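Local atomic coordinates of uncharacterized protein (Aeropyrum pernix, PDB entry 3P1Z), a protein that is uncharacterised but probably binds nucleic acid and may take part in cutting introns out of precursor tRNA. Residues C33-L36 and E37-Y41; P49-A52 and A53-A56; P127-I130 and G131-V134; V134-S137 and R138-M142. All coordinates share one frame; numbering follows the deposited sequence.

Contact 1 of 4, residues C33-L36 and E37-Y41; sequences CRNL and ERIGY
The R38 amide N reaches back to R34 O at 3.1 Å, and I39 N repeats the four-residue step to N35 O at 3.3 Å with a nearly straight N-H...O angle of 165°, which closes the last turn of helix 30-38. N35 O also takes a weak second bond from R38 N. On the outer side the carbonyl end of N35 faces R38: OD1 stands at the edge of the guanidinium and in its plane, 3.5 Å from NH2. Amide and guanidinium are nearly coplanar, and the bend of R38 at chi3 (65°) turns its head toward the asparagine. The approach is loose and electrostatic, suiting two polar residues on the outer surface. E37, just before R38, lays its CG 3.4 Å from C33 O, one turn back, so its aliphatic part lines the backbone and its carboxylate lies farther out. I39 brings CG1 to 3.5 Å from N35 O. L36, buried, turns from this turn toward L42 and Q55, while C33 is tied to C27 by a disulfide. The hydroxyl of Y41 is hydrogen-bonded to P99 O, and its ring meets helix 83-95. G40, with phi 84°, takes the left-handed backbone conformation that glycine adopts easily; the arrangement is that of a helix C-terminus leaving through such a glycine into strand 42-43 of the N-terminal domain.

Contact 2 of 4, residues P49-A52 and A53-A56; sequences PLEA and AYQA
P49 O and A53 N, 2.9 Å apart, open the ladder of four-residue hydrogen bonds that makes this the first part of alpha-helix 49-57 in the SEN2-like N-terminal domain. Proline suits the place, since a residue in the first turn of a helix needs no N-H to give. L50 O with Y54 N and E51 O with Q55 N follow, the latter 2.9 Å long and almost straight at 174°, and A52 O takes A56 N. The loose end is at P49, whose partly exposed ring leans away from the next turn. The closely packed part is the buried side bearing E51, Y54, Q55 and the alanines. E51 bends at chi2 (52°), swinging its carboxylate forward, toward Y54 and Q55 of the following turn, where OE2 stands a loose 3.5 Å from Q55 NE2 with the carboxylate and amide planes 75° apart. This buried charge is answered by R93, which forms a salt bridge to OE2, and by the Y89 hydroxyl, hydrogen-bonded to OE1. Q55 folds its CG to 3.3 Å from E51 O, while its OE1 has weak bonds to Y32 and R58. Replacing Q55 with an alanine is likely to leave E51 OE2 without its amide neighbour, drop the weak bonds to Y32 and R58, and open a gap against L36. A53 meets I76 and F90, and A56 meets A71, small side chains that let helices 68-79 and 83-95 lie close. E51 OE2 lies in the plane of the Y54 ring, at its edge, 3.4 Å from CD2.

Contact 3 of 4, residues P127-I130 and G131-V134; sequences PLKI and GSLV
K129 O accepts the L133 amide, N to O 3.3 Å, with an N-H...O angle of 165°. This bond starts helix 130-142, for which K129 is the N-cap. Its side chain can be followed outward: CB lies 3.9 Å from S132 OG and close to the G131 amide; CG, beside the backbone N, leads the chain off; and the bends at CD and CE (chi3 -70°, chi4 94°) curl it round until NZ returns to 3.9 Å from the same S132 OG. The lysine thus arches beside the first turn, near the serine but too far for a hydrogen bond. G131 lies beneath this arch, and without a side chain it takes up little of the room beside NZ. S132 in turn sets its CB 3.2 Å from K129 O. On the other side the contact is apolar. L128 CD1 meets L133 CD1 at 4.2 Å, joining the strand to the helix, and I130 CG2 touches V134 CG2 at 4.3 Å, the spacing of one helical turn. I130, L133 and V134 also pack on apolar side chains of another chain of the assembly, a setting that suits isoleucine, leucine and valine. A short strand, pairing antiparallel with a strand of that chain, thus runs through the N-cap residue K129 into helix 130-142, consistent with the multi-subunit assembly of this family; four chains are present here.

Contact 4 of 4, residues V134-S137 and R138-M142; sequences VEWS and RGASM
W136 O receives the A140 amide at 2.6 Å, and R138 N binds V134 O at 2.8 Å with a nearly straight N-H...O angle of 170°. These are rungs of alpha-helix 130-142, the helix of the beta-alpha-beta crossover between the parallel strands 115-123 and 146-152 in the catalytic-type C-terminal domain. E135 O takes G139 N, and S137 O takes S141 N at 2.8 Å. S137 O has a further, weak partner in S141 OG, a common way for a serine to spend its hydroxyl on the preceding turn. The hydroxyl of S137 does otherwise: placed by chi1 168°, OG is hydrogen-bonded to A163 O, and the small residue lets the helix lie close to strand 158-166. On the side facing another chain of the assembly, R138 is extended from CG to NE and runs back along the helix. One face of its guanidinium lies on the V134 methyl CG1, which sits off toward the rim, 3.4 Å from CZ; the flat cation is well suited to lie over an apolar group, and a polar side chain of the other chain packs beside R138. E135 carries the opposite charge, but its OE2 is 5.8 Å from R138 NH2, too far for a salt bridge. Toward the sheet the packing belongs to W136, whose large ring fills the space against L120 and P147. Alanine is the right size one turn on, where A140 CB rests 4.4 Å from W136 CE2.

Overall arrangement
Contacts 1 and 2 form one unit of the N-terminal domain: their centres are 13 Å apart and they touch, L36 CD2 packing on Q55 NE2 at 3.2 Å and the Y41 ring on the E51 side chain. Contacts 3 and 4 are successive parts of helix 130-142, sharing V134, with centres 11 Å apart; contact 3 is its start beside another chain, contact 4 its later turns against the sheet. The two pairs lie in different domains, the nearest atoms of contacts 2 and 4 being about 15 Å apart and the centres of contacts 1 and 3 about 36 Å, across the middle of the chain. No ligand marks an active site in any of them.

Contact 1 of 4, residues C33-L36 and E37-Y41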
loop_
_atom_site.group_PDB
_atom_site.type_symbol
_atom_site.label_atom_id
_atom_site.label_comp_id
_atom_site.label_asym_id
_atom_site.label_seq_id
_atom_site.Cartn_x
_atom_site.Cartn_y
_atom_site.Cartn_z
ATOM N N CYS A 33 -40.394 -24.076 4.328
ATOM C CA CYS A 33 -40.986 -23.441 3.157
ATOM C C CYS A 33 -41.800 -22.198 3.513
ATOM O O CYS A 33 -41.612 -21.135 2.919
ATOM C CB CYS A 33 -41.850 -24.422 2.376
ATOM S SG CYS A 33 -40.897 -25.334 1.174
ATOM N N ARG A 34 -42.702 -22.328 4.480
ATOM C CA ARG A 34 -43.467 -21.178 4.946
ATOM C C ARG A 34 -42.540 -20.016 5.287
ATOM O O ARG A 34 -42.871 -18.862 5.018
ATOM C CB ARG A 34 -44.336 -21.547 6.152
ATOM C CG ARG A 34 -45.657 -22.225 5.782
ATOM C CD ARG A 34 -46.642 -22.226 6.955
ATOM N NE ARG A 34 -46.078 -22.891 8.123
ATOM C CZ ARG A 34 -45.913 -24.207 8.215
ATOM N NH1 ARG A 34 -46.272 -24.995 7.205
ATOM N NH2 ARG A 34 -45.384 -24.733 9.313
ATOM N N ASN A 35 -41.387 -20.324 5.879
ATOM C CA ASN A 35 -40.383 -19.301 6.165
ATOM C C ASN A 35 -39.922 -18.655 4.871
ATOM O O ASN A 35 -39.956 -17.430 4.726
ATOM C CB ASN A 35 -39.172 -19.887 6.907
ATOM C CG ASN A 35 -38.278 -18.812 7.519
ATOM O OD1 ASN A 35 -38.764 -17.848 8.113
ATOM N ND2 ASN A 35 -36.966 -18.983 7.386
ATOM N N LEU A 36 -39.512 -19.495 3.926
ATOM C CA LEU A 36 -38.971 -19.028 2.655
ATOM C C LEU A 36 -40.021 -18.316 1.805
ATOM O O LEU A 36 -39.762 -17.968 0.656
ATOM C CB LEU A 36 -38.339 -20.183 1.864
ATOM C CG LEU A 36 -37.185 -20.993 2.468
ATOM C CD1 LEU A 36 -36.711 -22.039 1.468
ATOM C CD2 LEU A 36 -36.023 -20.100 2.884
ATOM N N GLU A 37 -41.203 -18.103 2.380
ATOM C CA GLU A 37 -42.276 -17.364 1.712
ATOM C C GLU A 37 -42.585 -16.060 2.453
ATOM O O GLU A 37 -42.993 -15.069 1.849
ATOM C CB GLU A 37 -43.544 -18.225 1.594
ATOM C CG GLU A 37 -43.423 -19.382 0.604
ATOM C CD GLU A 37 -44.750 -20.066 0.305
ATOM O OE1 GLU A 37 -45.394 -20.576 1.254
ATOM O OE2 GLU A 37 -45.130 -20.102 -0.888
ATOM N N ARG A 38 -42.386 -16.080 3.768
ATOM C CA ARG A 38 -42.631 -14.925 4.624
ATOM C C ARG A 38 -41.580 -13.833 4.375
ATOM O O ARG A 38 -41.890 -12.636 4.424
ATOM C CB ARG A 38 -42.647 -15.358 6.100
ATOM C CG ARG A 38 -42.814 -14.217 7.110
ATOM C CD ARG A 38 -42.414 -14.644 8.532
ATOM N NE ARG A 38 -40.987 -14.965 8.664
ATOM C CZ ARG A 38 -40.062 -14.121 9.121
ATOM N NH1 ARG A 38 -40.402 -12.894 9.494
ATOM N NH2 ARG A 38 -38.790 -14.503 9.203
ATOM N N ILE A 39 -40.340 -14.257 4.115
ATOM C CA ILE A 39 -39.245 -13.336 3.792
ATOM C C ILE A 39 -39.094 -13.150 2.286
ATOM O O ILE A 39 -38.186 -12.454 1.834
ATOM C CB ILE A 39 -37.876 -13.789 4.369
ATOM C CG1 ILE A 39 -37.444 -15.135 3.786
ATOM C CG2 ILE A 39 -37.912 -13.858 5.885
ATOM C CD1 ILE A 39 -36.241 -15.743 4.499
ATOM N N GLY A 40 -39.961 -13.798 1.512
ATOM C CA GLY A 40 -40.080 -13.507 0.092
ATOM C C GLY A 40 -39.135 -14.174 -0.901
ATOM O O GLY A 40 -39.220 -13.913 -2.106
ATOM N N TYR A 41 -38.235 -15.030 -0.430
ATOM C CA TYR A 41 -37.303 -15.681 -1.349
ATOM C C TYR A 41 -38.013 -16.693 -2.259
ATOM O O TYR A 41 -37.762 -16.744 -3.473
ATOM C CB TYR A 41 -36.151 -16.345 -0.591
ATOM C CG TYR A 41 -35.179 -15.349 -0.004
ATOM C CD1 TYR A 41 -34.648 -14.341 -0.789
ATOM C CD2 TYR A 41 -34.798 -15.416 1.327
ATOM C CE1 TYR A 41 -33.773 -13.425 -0.270
ATOM C CE2 TYR A 41 -33.913 -14.503 1.858
ATOM C CZ TYR A 41 -33.405 -13.511 1.053
ATOM O OH TYR A 41 -32.522 -12.601 1.555
#

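Contact 2 of 4, residues P49-A52 and A53-A56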
loop_
_atom_site.group_PDB
_atom_site.type_symbol
_atom_site.label_atom_id
_atom_site.label_comp_id
_atom_site.label_asym_id
_atom_site.label_seq_id
_atom_site.Cartn_x
_atom_site.Cartn_y
_atom_site.Cartn_z
ATOM N N PRO A 49 -32.379 -17.457 -7.110
ATOM C CA PRO A 49 -31.149 -18.183 -7.442
ATOM C C PRO A 49 -30.082 -18.161 -6.356
ATOM O O PRO A 49 -29.418 -19.171 -6.139
ATOM C CB PRO A 49 -30.645 -17.450 -8.689
ATOM C CG PRO A 49 -31.859 -16.948 -9.334
ATOM C CD PRO A 49 -32.802 -16.583 -8.218
ATOM N N LEU A 50 -29.893 -17.029 -5.694
ATOM C CA LEU A 50 -28.887 -16.984 -4.653
ATOM C C LEU A 50 -29.441 -17.679 -3.429
ATOM O O LEU A 50 -28.761 -18.496 -2.818
ATOM C CB LEU A 50 -28.452 -15.549 -4.342
ATOM C CG LEU A 50 -27.782 -14.795 -5.507
ATOM C CD1 LEU A 50 -27.907 -13.305 -5.321
ATOM C CD2 LEU A 50 -26.320 -15.195 -5.727
ATOM N N GLU A 51 -30.682 -17.378 -3.073
ATOM C CA GLU A 51 -31.279 -18.052 -1.935
ATOM C C GLU A 51 -31.229 -19.568 -2.150
ATOM O O GLU A 51 -31.135 -20.348 -1.202
ATOM C CB GLU A 51 -32.705 -17.568 -1.700
ATOM C CG GLU A 51 -33.198 -17.900 -0.311
ATOM C CD GLU A 51 -32.246 -17.431 0.771
ATOM O OE1 GLU A 51 -31.560 -16.415 0.553
ATOM O OE2 GLU A 51 -32.186 -18.074 1.839
ATOM N N ALA A 52 -31.247 -19.959 -3.419
ATOM C CA ALA A 52 -31.311 -21.352 -3.831
ATOM C C ALA A 52 -29.944 -22.004 -3.744
ATOM O O ALA A 52 -29.811 -23.172 -3.375
ATOM C CB ALA A 52 -31.849 -21.438 -5.252
ATOM N N ALA A 53 -28.929 -21.235 -4.114
ATOM C CA ALA A 53 -27.553 -21.663 -3.938
ATOM C C ALA A 53 -27.261 -21.728 -2.444
ATOM O O ALA A 53 -26.555 -22.626 -1.990
ATOM C CB ALA A 53 -26.592 -20.713 -4.630
ATOM N N TYR A 54 -27.820 -20.785 -1.683
ATOM C CA TYR A 54 -27.548 -20.719 -0.250
ATOM C C TYR A 54 -28.093 -21.931 0.453
ATOM O O TYR A 54 -27.350 -22.680 1.085
ATOM C CB TYR A 54 -28.168 -19.488 0.398
ATOM C CG TYR A 54 -28.026 -19.497 1.908
ATOM C CD1 TYR A 54 -26.842 -19.902 2.503
ATOM C CD2 TYR A 54 -29.069 -19.095 2.738
ATOM C CE1 TYR A 54 -26.699 -19.908 3.873
ATOM C CE2 TYR A 54 -28.932 -19.096 4.109
ATOM C CZ TYR A 54 -27.742 -19.497 4.673
ATOM O OH TYR A 54 -27.592 -19.502 6.048
ATOM N N GLN A 55 -29.408 -22.107 0.357
ATOM C CA GLN A 55 -30.076 -23.178 1.083
ATOM C C GLN A 55 -29.497 -24.544 0.664
ATOM O O GLN A 55 -29.491 -25.487 1.447
ATOM C CB GLN A 55 -31.603 -23.076 0.939
ATOM C CG GLN A 55 -32.209 -21.806 1.581
ATOM C CD GLN A 55 -32.407 -21.918 3.097
ATOM O OE1 GLN A 55 -31.954 -22.872 3.726
ATOM N NE2 GLN A 55 -33.093 -20.950 3.679
ATOM N N ALA A 56 -28.966 -24.631 -0.554
ATOM C CA ALA A 56 -28.160 -25.786 -0.931
ATOM C C ALA A 56 -26.972 -25.956 0.032
ATOM O O ALA A 56 -26.852 -26.982 0.703
ATOM C CB ALA A 56 -27.686 -25.666 -2.380
#

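Contact 3 of 4, residues P127-I130 and G131-V134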
loop_
_atom_site.group_PDB
_atom_site.type_symbol
_atom_site.label_atom_id
_atom_site.label_comp_id
_atom_site.label_asym_id
_atom_site.label_seq_id
_atom_site.Cartn_x
_atom_site.Cartn_y
_atom_site.Cartn_z
ATOM N N PRO A 127 -9.497 -4.994 -11.031
ATOM C CA PRO A 127 -9.296 -3.551 -10.875
ATOM C C PRO A 127 -10.569 -2.776 -11.175
ATOM O O PRO A 127 -11.372 -3.215 -11.997
ATOM C CB PRO A 127 -8.263 -3.226 -11.957
ATOM C CG PRO A 127 -7.582 -4.496 -12.258
ATOM C CD PRO A 127 -8.545 -5.589 -11.987
ATOM N N LEU A 128 -10.758 -1.639 -10.515
ATOM C CA LEU A 128 -11.833 -0.721 -10.898
ATOM C C LEU A 128 -11.358 0.722 -10.723
ATOM O O LEU A 128 -10.574 1.009 -9.832
ATOM C CB LEU A 128 -13.103 -0.978 -10.079
ATOM C CG LEU A 128 -13.144 -0.242 -8.745
ATOM C CD1 LEU A 128 -14.516 -0.363 -8.115
ATOM C CD2 LEU A 128 -12.052 -0.754 -7.821
ATOM N N LYS A 129 -11.824 1.626 -11.577
ATOM C CA LYS A 129 -11.478 3.037 -11.441
ATOM C C LYS A 129 -11.991 3.629 -10.125
ATOM O O LYS A 129 -13.130 3.392 -9.731
ATOM C CB LYS A 129 -11.987 3.856 -12.641
ATOM C CG LYS A 129 -11.317 3.507 -13.968
ATOM C CD LYS A 129 -11.558 4.553 -15.054
ATOM C CE LYS A 129 -13.007 4.562 -15.545
ATOM N NZ LYS A 129 -13.889 5.558 -14.851
ATOM N N ILE A 130 -11.128 4.395 -9.456
ATOM C CA ILE A 130 -11.511 5.129 -8.257
ATOM C C ILE A 130 -12.766 5.944 -8.525
ATOM O O ILE A 130 -13.657 6.026 -7.676
ATOM C CB ILE A 130 -10.408 6.106 -7.834
ATOM C CG1 ILE A 130 -9.260 5.347 -7.197
ATOM C CG2 ILE A 130 -10.927 7.102 -6.817
ATOM C CD1 ILE A 130 -9.612 4.810 -5.843
ATOM N N GLY A 131 -12.812 6.566 -9.700
ATOM C CA GLY A 131 -13.953 7.361 -10.085
ATOM C C GLY A 131 -15.221 6.577 -9.833
ATOM O O GLY A 131 -16.115 7.033 -9.112
ATOM N N SER A 132 -15.282 5.386 -10.424
ATOM C CA SER A 132 -16.443 4.507 -10.332
ATOM C C SER A 132 -16.892 4.266 -8.902
ATOM O O SER A 132 -18.086 4.317 -8.577
ATOM C CB SER A 132 -16.113 3.162 -10.965
ATOM O OG SER A 132 -15.843 3.317 -12.346
ATOM N N LEU A 133 -15.913 3.974 -8.059
ATOM C CA LEU A 133 -16.135 3.819 -6.642
ATOM C C LEU A 133 -16.821 5.053 -6.080
ATOM O O LEU A 133 -17.575 4.974 -5.115
ATOM C CB LEU A 133 -14.801 3.612 -5.955
ATOM C CG LEU A 133 -14.932 3.052 -4.559
ATOM C CD1 LEU A 133 -15.669 1.736 -4.636
ATOM C CD2 LEU A 133 -13.547 2.872 -3.983
ATOM N N VAL A 134 -16.564 6.202 -6.685
ATOM C CA VAL A 134 -17.139 7.426 -6.167
ATOM C C VAL A 134 -18.574 7.619 -6.661
ATOM O O VAL A 134 -19.467 7.891 -5.868
ATOM C CB VAL A 134 -16.249 8.647 -6.456
ATOM C CG1 VAL A 134 -16.893 9.895 -5.904
ATOM C CG2 VAL A 134 -14.870 8.442 -5.845
#

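Contact 4 of 4, residues V134-S137 and R138-M142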
loop_
_atom_site.group_PDB
_atom_site.type_symbol
_atom_site.label_atom_id
_atom_site.label_comp_id
_atom_site.label_asym_id
_atom_site.label_seq_id
_atom_site.Cartn_x
_atom_site.Cartn_y
_atom_site.Cartn_z
ATOM N N VAL A 134 -16.564 6.202 -6.685
ATOM C CA VAL A 134 -17.139 7.426 -6.167
ATOM C C VAL A 134 -18.574 7.619 -6.661
ATOM O O VAL A 134 -19.467 7.891 -5.868
ATOM C CB VAL A 134 -16.249 8.647 -6.456
ATOM C CG1 VAL A 134 -16.893 9.895 -5.904
ATOM C CG2 VAL A 134 -14.870 8.442 -5.845
ATOM N N GLU A 135 -18.798 7.447 -7.961
ATOM C CA GLU A 135 -20.140 7.564 -8.535
ATOM C C GLU A 135 -21.096 6.479 -8.000
ATOM O O GLU A 135 -22.311 6.693 -7.897
ATOM C CB GLU A 135 -20.080 7.535 -10.073
ATOM C CG GLU A 135 -18.966 8.420 -10.670
ATOM C CD GLU A 135 -18.882 8.374 -12.203
ATOM O OE1 GLU A 135 -19.798 7.803 -12.843
ATOM O OE2 GLU A 135 -17.893 8.915 -12.763
ATOM N N TRP A 136 -20.549 5.316 -7.661
ATOM C CA TRP A 136 -21.361 4.271 -7.081
ATOM C C TRP A 136 -21.811 4.677 -5.682
ATOM O O TRP A 136 -23.002 4.638 -5.376
ATOM C CB TRP A 136 -20.626 2.932 -7.050
ATOM C CG TRP A 136 -21.348 1.990 -6.163
ATOM C CD1 TRP A 136 -22.465 1.256 -6.465
ATOM C CD2 TRP A 136 -21.058 1.738 -4.778
ATOM N NE1 TRP A 136 -22.870 0.542 -5.357
ATOM C CE2 TRP A 136 -22.032 0.815 -4.324
ATOM C CE3 TRP A 136 -20.065 2.189 -3.909
ATOM C CZ2 TRP A 136 -22.027 0.340 -3.007
ATOM C CZ3 TRP A 136 -20.065 1.717 -2.613
ATOM C CH2 TRP A 136 -21.041 0.795 -2.171
ATOM N N SER A 137 -20.857 5.088 -4.846
ATOM C CA SER A 137 -21.147 5.540 -3.483
ATOM C C SER A 137 -22.094 6.718 -3.494
ATOM O O SER A 137 -23.050 6.771 -2.718
ATOM C CB SER A 137 -19.864 5.953 -2.756
ATOM O OG SER A 137 -20.171 6.634 -1.543
ATOM N N ARG A 138 -21.799 7.679 -4.360
ATOM C CA ARG A 138 -22.735 8.747 -4.611
ATOM C C ARG A 138 -24.076 8.112 -4.900
ATOM O O ARG A 138 -25.008 8.225 -4.093
ATOM C CB ARG A 138 -22.287 9.596 -5.794
ATOM C CG ARG A 138 -21.560 10.870 -5.385
ATOM C CD ARG A 138 -20.839 11.483 -6.566
ATOM N NE ARG A 138 -19.842 12.465 -6.162
ATOM C CZ ARG A 138 -18.672 12.636 -6.771
ATOM N NH1 ARG A 138 -17.820 13.557 -6.333
ATOM N NH2 ARG A 138 -18.342 11.871 -7.808
ATOM N N GLY A 139 -24.149 7.436 -6.052
ATOM C CA GLY A 139 -25.318 6.680 -6.451
ATOM C C GLY A 139 -26.022 6.173 -5.220
ATOM O O GLY A 139 -27.052 6.701 -4.820
ATOM N N ALA A 140 -25.427 5.161 -4.602
ATOM C CA ALA A 140 -25.927 4.588 -3.361
ATOM C C ALA A 140 -26.514 5.619 -2.400
ATOM O O ALA A 140 -27.646 5.478 -1.946
ATOM C CB ALA A 140 -24.838 3.793 -2.675
ATOM N N SER A 141 -25.753 6.648 -2.066
ATOM C CA SER A 141 -26.258 7.569 -1.065
ATOM C C SER A 141 -27.559 8.228 -1.555
ATOM O O SER A 141 -28.533 8.327 -0.809
ATOM C CB SER A 141 -25.172 8.551 -0.599
ATOM O OG SER A 141 -24.174 7.854 0.143
ATOM N N MET A 142 -27.606 8.611 -2.822
ATOM C CA MET A 142 -28.802 9.262 -3.342
ATOM C C MET A 142 -30.140 8.483 -3.143
ATOM O O MET A 142 -31.197 9.100 -2.962
ATOM C CB MET A 142 -28.564 9.696 -4.792
ATOM C CG MET A 142 -27.821 11.017 -4.863
ATOM S SD MET A 142 -28.929 12.416 -4.521
ATOM C CE MET A 142 -30.225 12.072 -5.724
#